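Local coordinates for protein diaminopimelate decarboxylase (Methanocaldococcus jannaschii, PDB 1TWI) that catalyses the pyridoxal-phosphate-dependent decarboxylation of meso-diaminopimelate to L-lysine, the closing step of lysine biosynthesis, as a homodimer, at residues A[231-236]-A[279-284]; A[349-354]-A[368-373]. All coordinates share one frame; numbering follows the deposited sequence.

Contact 1: residues A[231-236]-A[279-284]; sequences FVVELK and KDKVEM
Val233 and Val282 mark the closest backbone approach, 6.5 Å between their CA atoms, where the helical turn 231-236 passes the irregular segment 279-284. Val282, buried and with its CB directed at the helix, carries most of the contact. Its CG1 lies anti to its own carbonyl carbon (chi1 -56°) and reaches the helix surface between three residues. It sits 3.7 Å from Lys236 CB, with Lys236 CG just beyond, and 4.3 Å from Val233 CG2; the carbonyl O of Val232 borders it too. The other methyl, CG2, meets Val232 CG1 at 4.1 Å, the two valine side chains crossing at about a right angle. Val232 also packs on Val207 of strand 202-208, which carries the apolar patch inward. The topology is that of the TIM-barrel-like pyridoxal-binding domain: helix 219-237 lies on the outside of the parallel barrel, and 279-284 is part of the link from helix 264-276 to strand 286-289. Lysine side chains edge the valines. Lys281 lays CD 4.1 Å from Val233 CG1, then leads its ammonium end away from the helix. Lys236 slides past Val282 in the opposite direction, its CG 3.7 Å from the carbonyl O of Lys281. A bend at chi2 (71°) turns CD of Lys236 out of a fully extended course, and farther along the chain NZ donates to a water at 3.1 Å. The same water accepts from Glu283 N, so a single bridge ties the lysine tip to the loop backbone; Glu241 gives Lys236 NZ a weak, long ion pair.

Contact 2: residues A[349-354]-A[368-373]; sequences EVVSIA and RELDKV
Glu349 folds its side chain over the turn into Lys372 and Val373, holding CG between its own backbone N and carbonyl carbon (chi1 55°). Beyond CG the chain is extended, and OE1 accepts Val373 N at 2.9 Å, on the anti side of the carboxylate and 24° out of its plane. The Lys372 side chain crosses that of Glu349 obliquely, laying CD 3.7 Å from Glu349 CD. Its NZ stops 4.2 Å from Glu349 OE1, and a water joins the two, donating to OE1 and to Val373 O while accepting from NZ. The other carboxylate oxygen, OE2, forms a salt bridge with Lys316, so the carboxylate has two lysines close by, one in direct contact, which would be expected to favour its charged form. On the same face of the sheet Val351 CG2 meets Leu370 CG at 4.1 Å, the side chains roughly perpendicular. Ile353 likewise crosses Arg368, with CD1 4.0 Å from Arg368 CG, and also touches Leu370 CD1; the guanidinium leads away from the partner strand, NH1 donating to His337 O. Val350 and Glu369 form the non-hydrogen-bonded pair on the other face, flanked by the hydrogen-bonded pairs Glu349-Leu370 and Val351-Arg368. The strand axes stand at 114°, far from strict antiparallel, as befits the strongly twisted beta hairpin of strands 348-354 and 363-371 in the C-terminal beta domain of this decarboxylase family.

In the fold
The two contacts lie on opposite sides of the chain's centre, their own centres 55 Å apart, and share no secondary-structure element. Contact 1 belongs to the outer layer of the pyridoxal-binding barrel, away from the annotated sites; contact 2 belongs to the beta domain, its Arg368 side chain about 9 Å from that of Arg329, which lines the bound-lysine pocket and probably binds substrate. Both are partly buried; in contact 1 lysines edge a valine cluster, whereas in contact 2 a glutamate and a lysine are central and exposed Val350 and Glu369 lie at the margin. Contact 1 relies on methyl packing and one water bridge; contact 2 adds direct backbone bonds and a carboxylate grip, burying 450 against 259 Å².

Contact 1: residues A[231-236]-A[279-284]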
ATOM      1  N   PHE A 231     -10.155  16.486 -31.575  1.00 14.70           N
ATOM      2  CA  PHE A 231      -8.712  16.685 -31.791  1.00 13.10           C
ATOM      3  C   PHE A 231      -8.244  15.908 -33.042  1.00 12.85           C
ATOM      4  O   PHE A 231      -7.337  16.363 -33.767  1.00 12.75           O
ATOM      5  CB  PHE A 231      -7.900  16.299 -30.525  1.00 12.27           C
ATOM      6  CG  PHE A 231      -6.416  16.592 -30.650  1.00 11.41           C
ATOM      7  CD1 PHE A 231      -5.976  17.905 -30.751  1.00 11.24           C
ATOM      8  CD2 PHE A 231      -5.484  15.553 -30.723  1.00 11.93           C
ATOM      9  CE1 PHE A 231      -4.588  18.216 -30.933  1.00 11.84           C
ATOM     10  CE2 PHE A 231      -4.077  15.835 -30.907  1.00 10.06           C
ATOM     11  CZ  PHE A 231      -3.663  17.189 -31.006  1.00  8.66           C
ATOM     12  N   VAL A 232      -8.836  14.749 -33.299  1.00 12.33           N
ATOM     13  CA  VAL A 232      -8.470  13.991 -34.506  1.00 12.69           C
ATOM     14  C   VAL A 232      -8.847  14.846 -35.728  1.00 13.65           C
ATOM     15  O   VAL A 232      -8.126  14.868 -36.747  1.00 13.77           O
ATOM     16  CB  VAL A 232      -9.158  12.564 -34.517  1.00 11.91           C
ATOM     17  CG1 VAL A 232      -8.825  11.818 -35.778  1.00 11.25           C
ATOM     18  CG2 VAL A 232      -8.565  11.688 -33.321  1.00 13.33           C
ATOM     19  N   VAL A 233      -9.964  15.569 -35.632  1.00 13.81           N
ATOM     20  CA  VAL A 233     -10.365  16.459 -36.747  1.00 14.43           C
ATOM     21  C   VAL A 233      -9.312  17.574 -36.864  1.00 14.57           C
ATOM     22  O   VAL A 233      -8.833  17.868 -37.968  1.00 15.46           O
ATOM     23  CB  VAL A 233     -11.776  17.106 -36.526  1.00 15.45           C
ATOM     24  CG1 VAL A 233     -12.049  18.174 -37.622  1.00 16.33           C
ATOM     25  CG2 VAL A 233     -12.857  16.025 -36.592  1.00 11.72           C
ATOM     26  N   GLU A 234      -8.954  18.203 -35.748  1.00 15.46           N
ATOM     27  CA  GLU A 234      -7.913  19.240 -35.772  1.00 16.01           C
ATOM     28  C   GLU A 234      -6.603  18.724 -36.428  1.00 16.38           C
ATOM     29  O   GLU A 234      -5.960  19.446 -37.224  1.00 17.01           O
ATOM     30  CB  GLU A 234      -7.631  19.749 -34.360  1.00 16.80           C
ATOM     31  CG  GLU A 234      -6.634  20.939 -34.288  1.00 18.23           C
ATOM     32  CD  GLU A 234      -6.360  21.433 -32.849  1.00 20.38           C
ATOM     33  OE1 GLU A 234      -5.445  22.289 -32.663  1.00 20.70           O
ATOM     34  OE2 GLU A 234      -7.038  20.980 -31.891  1.00 17.99           O
ATOM     35  N   LEU A 235      -6.209  17.482 -36.131  1.00 15.47           N
ATOM     36  CA  LEU A 235      -5.003  16.924 -36.742  1.00 14.23           C
ATOM     37  C   LEU A 235      -5.195  16.778 -38.256  1.00 15.03           C
ATOM     38  O   LEU A 235      -4.300  17.089 -39.052  1.00 15.06           O
ATOM     39  CB  LEU A 235      -4.677  15.558 -36.127  1.00 11.42           C
ATOM     40  CG  LEU A 235      -4.043  15.619 -34.745  1.00 14.30           C
ATOM     41  CD1 LEU A 235      -4.090  14.202 -34.178  1.00 13.48           C
ATOM     42  CD2 LEU A 235      -2.574  16.138 -34.812  1.00 13.50           C
ATOM     43  N   LYS A 236      -6.363  16.302 -38.652  1.00 16.04           N
ATOM     44  CA  LYS A 236      -6.661  16.101 -40.066  1.00 18.37           C
ATOM     45  C   LYS A 236      -6.580  17.445 -40.845  1.00 19.77           C
ATOM     46  O   LYS A 236      -6.134  17.469 -41.985  1.00 18.42           O
ATOM     47  CB  LYS A 236      -8.054  15.484 -40.223  1.00 18.93           C
ATOM     48  CG  LYS A 236      -8.381  15.117 -41.669  1.00 22.24           C
ATOM     49  CD  LYS A 236      -7.554  13.930 -42.082  1.00 22.79           C
ATOM     50  CE  LYS A 236      -7.704  13.628 -43.536  1.00 25.49           C
ATOM     51  NZ  LYS A 236      -8.772  12.672 -43.644  1.00 27.37           N
ATOM     52  N   LYS A 279     -17.313  10.471 -39.220  1.00 19.92           N
ATOM     53  CA  LYS A 279     -16.960   9.703 -40.411  1.00 22.44           C
ATOM     54  C   LYS A 279     -16.857  10.470 -41.709  1.00 24.34           C
ATOM     55  O   LYS A 279     -16.270   9.972 -42.661  1.00 24.31           O
ATOM     56  CB  LYS A 279     -17.905   8.528 -40.627  1.00 24.63           C
ATOM     57  CG  LYS A 279     -19.291   8.945 -41.077  1.00 26.69           C
ATOM     58  CD  LYS A 279     -19.924   7.855 -41.902  1.00 32.54           C
ATOM     59  CE  LYS A 279     -21.093   7.190 -41.228  1.00 33.17           C
ATOM     60  NZ  LYS A 279     -21.888   6.461 -42.309  1.00 35.27           N
ATOM     61  N   ASP A 280     -17.426  11.662 -41.796  1.00 24.27           N
ATOM     62  CA  ASP A 280     -17.216  12.350 -43.031  1.00 26.21           C
ATOM     63  C   ASP A 280     -16.042  13.302 -42.969  1.00 25.20           C
ATOM     64  O   ASP A 280     -15.663  13.865 -43.994  1.00 24.91           O
ATOM     65  CB  ASP A 280     -18.452  13.109 -43.475  1.00 29.63           C
ATOM     66  CG  ASP A 280     -19.506  12.178 -44.025  1.00 33.30           C
ATOM     67  OD1 ASP A 280     -19.149  11.072 -44.518  1.00 33.92           O
ATOM     68  OD2 ASP A 280     -20.685  12.561 -43.962  1.00 38.02           O
ATOM     69  N   LYS A 281     -15.465  13.487 -41.791  1.00 21.79           N
ATOM     70  CA  LYS A 281     -14.313  14.381 -41.657  1.00 20.62           C
ATOM     71  C   LYS A 281     -12.988  13.624 -41.572  1.00 19.86           C
ATOM     72  O   LYS A 281     -11.939  14.135 -41.966  1.00 18.62           O
ATOM     73  CB  LYS A 281     -14.466  15.265 -40.407  1.00 22.78           C
ATOM     74  CG  LYS A 281     -15.722  16.129 -40.428  1.00 26.09           C
ATOM     75  CD  LYS A 281     -15.510  17.422 -39.666  1.00 29.97           C
ATOM     76  CE  LYS A 281     -16.747  18.328 -39.733  1.00 32.35           C
ATOM     77  NZ  LYS A 281     -17.724  17.915 -38.710  1.00 33.34           N
ATOM     78  N   VAL A 282     -13.021  12.419 -41.013  1.00 17.71           N
ATOM     79  CA  VAL A 282     -11.794  11.647 -40.900  1.00 17.42           C
ATOM     80  C   VAL A 282     -12.118  10.182 -41.103  1.00 17.42           C
ATOM     81  O   VAL A 282     -13.272   9.752 -40.944  1.00 17.85           O
ATOM     82  CB  VAL A 282     -11.104  11.810 -39.489  1.00 16.89           C
ATOM     83  CG1 VAL A 282     -10.844  13.274 -39.206  1.00 13.92           C
ATOM     84  CG2 VAL A 282     -11.965  11.140 -38.366  1.00 14.99           C
ATOM     85  N   GLU A 283     -11.125   9.401 -41.500  1.00 18.48           N
ATOM     86  CA  GLU A 283     -11.374   7.976 -41.638  1.00 18.74           C
ATOM     87  C   GLU A 283     -11.533   7.360 -40.267  1.00 18.39           C
ATOM     88  O   GLU A 283     -10.835   7.720 -39.336  1.00 18.84           O
ATOM     89  CB  GLU A 283     -10.224   7.332 -42.389  1.00 23.09           C
ATOM     90  CG  GLU A 283     -10.075   7.955 -43.776  1.00 30.61           C
ATOM     91  CD  GLU A 283      -8.940   7.335 -44.559  1.00 35.29           C
ATOM     92  OE1 GLU A 283      -8.365   8.041 -45.436  1.00 37.94           O
ATOM     93  OE2 GLU A 283      -8.636   6.141 -44.279  1.00 37.71           O
ATOM     94  N   MET A 284     -12.468   6.433 -40.121  1.00 16.56           N
ATOM     95  CA  MET A 284     -12.643   5.809 -38.838  1.00 15.59           C
ATOM     96  C   MET A 284     -11.411   4.987 -38.497  1.00 14.78           C
ATOM     97  O   MET A 284     -10.907   4.233 -39.316  1.00 14.89           O
ATOM     98  CB  MET A 284     -13.905   4.957 -38.802  1.00 14.88           C
ATOM     99  CG  MET A 284     -15.165   5.830 -38.897  1.00 11.34           C
ATOM    100  SD  MET A 284     -15.525   6.832 -37.448  1.00 16.68           S
ATOM    101  CE  MET A 284     -14.654   8.338 -37.836  1.00 15.21           C
TER
HETATM  102  O   HOH W   1      -8.375  10.326 -41.680  1.00 18.99           O

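Contact 2: residues A[349-354]-A[368-373]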
ATOM      1  N   GLU A 349     -26.964 -10.061  12.466  1.00 18.65           N
ATOM      2  CA  GLU A 349     -26.543  -9.082  13.443  1.00 18.76           C
ATOM      3  C   GLU A 349     -25.688  -8.071  12.700  1.00 18.56           C
ATOM      4  O   GLU A 349     -25.166  -8.360  11.601  1.00 19.11           O
ATOM      5  CB  GLU A 349     -25.725  -9.740  14.584  1.00 19.37           C
ATOM      6  CG  GLU A 349     -24.551 -10.532  14.071  1.00 22.18           C
ATOM      7  CD  GLU A 349     -23.563 -11.000  15.156  1.00 25.15           C
ATOM      8  OE1 GLU A 349     -22.638 -11.788  14.775  1.00 22.94           O
ATOM      9  OE2 GLU A 349     -23.692 -10.582  16.345  1.00 24.38           O
ATOM     10  N   VAL A 350     -25.536  -6.899  13.293  1.00 16.84           N
ATOM     11  CA  VAL A 350     -24.759  -5.830  12.676  1.00 18.44           C
ATOM     12  C   VAL A 350     -23.405  -5.812  13.355  1.00 18.43           C
ATOM     13  O   VAL A 350     -23.336  -5.770  14.586  1.00 17.67           O
ATOM     14  CB  VAL A 350     -25.446  -4.445  12.878  1.00 18.78           C
ATOM     15  CG1 VAL A 350     -24.558  -3.332  12.364  1.00 16.89           C
ATOM     16  CG2 VAL A 350     -26.791  -4.438  12.141  1.00 21.16           C
ATOM     17  N   VAL A 351     -22.339  -5.865  12.556  1.00 16.20           N
ATOM     18  CA  VAL A 351     -20.974  -5.877  13.083  1.00 15.01           C
ATOM     19  C   VAL A 351     -20.030  -5.090  12.171  1.00 15.61           C
ATOM     20  O   VAL A 351     -20.384  -4.779  11.037  1.00 16.31           O
ATOM     21  CB  VAL A 351     -20.369  -7.331  13.165  1.00 16.30           C
ATOM     22  CG1 VAL A 351     -21.167  -8.232  14.097  1.00 14.54           C
ATOM     23  CG2 VAL A 351     -20.315  -7.948  11.759  1.00 15.98           C
ATOM     24  N   SER A 352     -18.833  -4.782  12.678  1.00 14.42           N
ATOM     25  CA  SER A 352     -17.792  -4.111  11.892  1.00 15.01           C
ATOM     26  C   SER A 352     -16.700  -5.196  11.735  1.00 14.95           C
ATOM     27  O   SER A 352     -16.480  -6.005  12.629  1.00 14.88           O
ATOM     28  CB  SER A 352     -17.281  -2.877  12.625  1.00 15.91           C
ATOM     29  OG  SER A 352     -18.293  -1.861  12.647  1.00 15.00           O
ATOM     30  N   ILE A 353     -16.053  -5.248  10.579  1.00 15.50           N
ATOM     31  CA  ILE A 353     -15.103  -6.330  10.303  1.00 16.12           C
ATOM     32  C   ILE A 353     -13.701  -5.757  10.160  1.00 15.50           C
ATOM     33  O   ILE A 353     -13.493  -4.871   9.344  1.00 16.50           O
ATOM     34  CB  ILE A 353     -15.422  -7.054   8.936  1.00 15.65           C
ATOM     35  CG1 ILE A 353     -16.814  -7.757   8.948  1.00 15.84           C
ATOM     36  CG2 ILE A 353     -14.425  -8.169   8.704  1.00 12.97           C
ATOM     37  CD1 ILE A 353     -17.947  -6.896   8.551  1.00 17.53           C
ATOM     38  N   ALA A 354     -12.753  -6.280  10.912  1.00 16.07           N
ATOM     39  CA  ALA A 354     -11.366  -5.774  10.845  1.00 15.73           C
ATOM     40  C   ALA A 354     -10.313  -6.859  10.675  1.00 15.45           C
ATOM     41  O   ALA A 354     -10.522  -8.008  11.080  1.00 13.71           O
ATOM     42  CB  ALA A 354     -11.045  -5.013  12.154  1.00 16.21           C
ATOM     43  N   ARG A 368     -22.101  -3.611   9.254  1.00 18.33           N
ATOM     44  CA  ARG A 368     -22.622  -4.476   8.226  1.00 16.88           C
ATOM     45  C   ARG A 368     -23.551  -5.524   8.801  1.00 16.55           C
ATOM     46  O   ARG A 368     -23.259  -6.129   9.831  1.00 15.82           O
ATOM     47  CB  ARG A 368     -21.459  -5.190   7.518  1.00 16.37           C
ATOM     48  CG  ARG A 368     -20.457  -4.199   6.911  1.00 15.78           C
ATOM     49  CD  ARG A 368     -21.090  -3.285   5.782  1.00 14.44           C
ATOM     50  NE  ARG A 368     -19.999  -2.635   5.062  1.00 16.96           N
ATOM     51  CZ  ARG A 368     -19.345  -3.163   4.025  1.00 16.70           C
ATOM     52  NH1 ARG A 368     -19.678  -4.362   3.558  1.00 17.09           N
ATOM     53  NH2 ARG A 368     -18.344  -2.484   3.459  1.00 17.80           N
ATOM     54  N   GLU A 369     -24.653  -5.784   8.117  1.00 17.18           N
ATOM     55  CA  GLU A 369     -25.562  -6.829   8.583  1.00 17.68           C
ATOM     56  C   GLU A 369     -25.077  -8.126   7.988  1.00 18.44           C
ATOM     57  O   GLU A 369     -25.014  -8.293   6.759  1.00 18.55           O
ATOM     58  CB  GLU A 369     -27.005  -6.594   8.124  1.00 19.12           C
ATOM     59  CG  GLU A 369     -27.943  -7.677   8.634  1.00 23.66           C
ATOM     60  CD  GLU A 369     -29.455  -7.369   8.402  1.00 26.96           C
ATOM     61  OE1 GLU A 369     -29.902  -7.314   7.244  1.00 29.36           O
ATOM     62  OE2 GLU A 369     -30.178  -7.183   9.391  1.00 29.34           O
ATOM     63  N   LEU A 370     -24.744  -9.077   8.838  1.00 16.65           N
ATOM     64  CA  LEU A 370     -24.288 -10.353   8.307  1.00 18.18           C
ATOM     65  C   LEU A 370     -24.996 -11.495   9.056  1.00 16.05           C
ATOM     66  O   LEU A 370     -25.455 -11.292  10.177  1.00 15.23           O
ATOM     67  CB  LEU A 370     -22.769 -10.535   8.557  1.00 18.91           C
ATOM     68  CG  LEU A 370     -21.742  -9.460   8.219  1.00 21.21           C
ATOM     69  CD1 LEU A 370     -20.418 -10.157   8.259  1.00 25.66           C
ATOM     70  CD2 LEU A 370     -21.964  -8.781   6.924  1.00 21.57           C
ATOM     71  N   ASP A 371     -25.051 -12.671   8.455  1.00 16.06           N
ATOM     72  CA  ASP A 371     -25.548 -13.836   9.199  1.00 17.52           C
ATOM     73  C   ASP A 371     -24.584 -13.981  10.377  1.00 18.05           C
ATOM     74  O   ASP A 371     -23.355 -13.829  10.223  1.00 15.99           O
ATOM     75  CB  ASP A 371     -25.539 -15.110   8.352  1.00 18.91           C
ATOM     76  CG  ASP A 371     -26.699 -15.144   7.337  1.00 25.14           C
ATOM     77  OD1 ASP A 371     -26.760 -14.195   6.537  1.00 30.17           O
ATOM     78  OD2 ASP A 371     -27.542 -16.098   7.341  1.00 25.78           O
ATOM     79  N   LYS A 372     -25.172 -14.293  11.536  1.00 17.36           N
ATOM     80  CA  LYS A 372     -24.504 -14.412  12.829  1.00 18.90           C
ATOM     81  C   LYS A 372     -23.085 -14.977  12.713  1.00 17.23           C
ATOM     82  O   LYS A 372     -22.899 -16.113  12.300  1.00 14.37           O
ATOM     83  CB  LYS A 372     -25.344 -15.300  13.747  1.00 19.66           C
ATOM     84  CG  LYS A 372     -24.843 -15.381  15.177  1.00 25.89           C
ATOM     85  CD  LYS A 372     -25.265 -14.193  15.975  1.00 28.90           C
ATOM     86  CE  LYS A 372     -25.016 -14.378  17.479  1.00 31.05           C
ATOM     87  NZ  LYS A 372     -23.551 -14.583  17.784  1.00 32.79           N
ATOM     88  N   VAL A 373     -22.112 -14.173  13.127  1.00 17.57           N
ATOM     89  CA  VAL A 373     -20.708 -14.578  13.036  1.00 17.72           C
ATOM     90  C   VAL A 373     -20.184 -15.341  14.261  1.00 18.07           C
ATOM     91  O   VAL A 373     -20.401 -14.929  15.397  1.00 18.84           O
ATOM     92  CB  VAL A 373     -19.806 -13.330  12.748  1.00 18.36           C
ATOM     93  CG1 VAL A 373     -18.335 -13.772  12.624  1.00 17.92           C
ATOM     94  CG2 VAL A 373     -20.248 -12.635  11.448  1.00 13.79           C
TER
HETATM   95  O   HOH W   2     -21.553 -12.914  16.881  1.00 23.59           O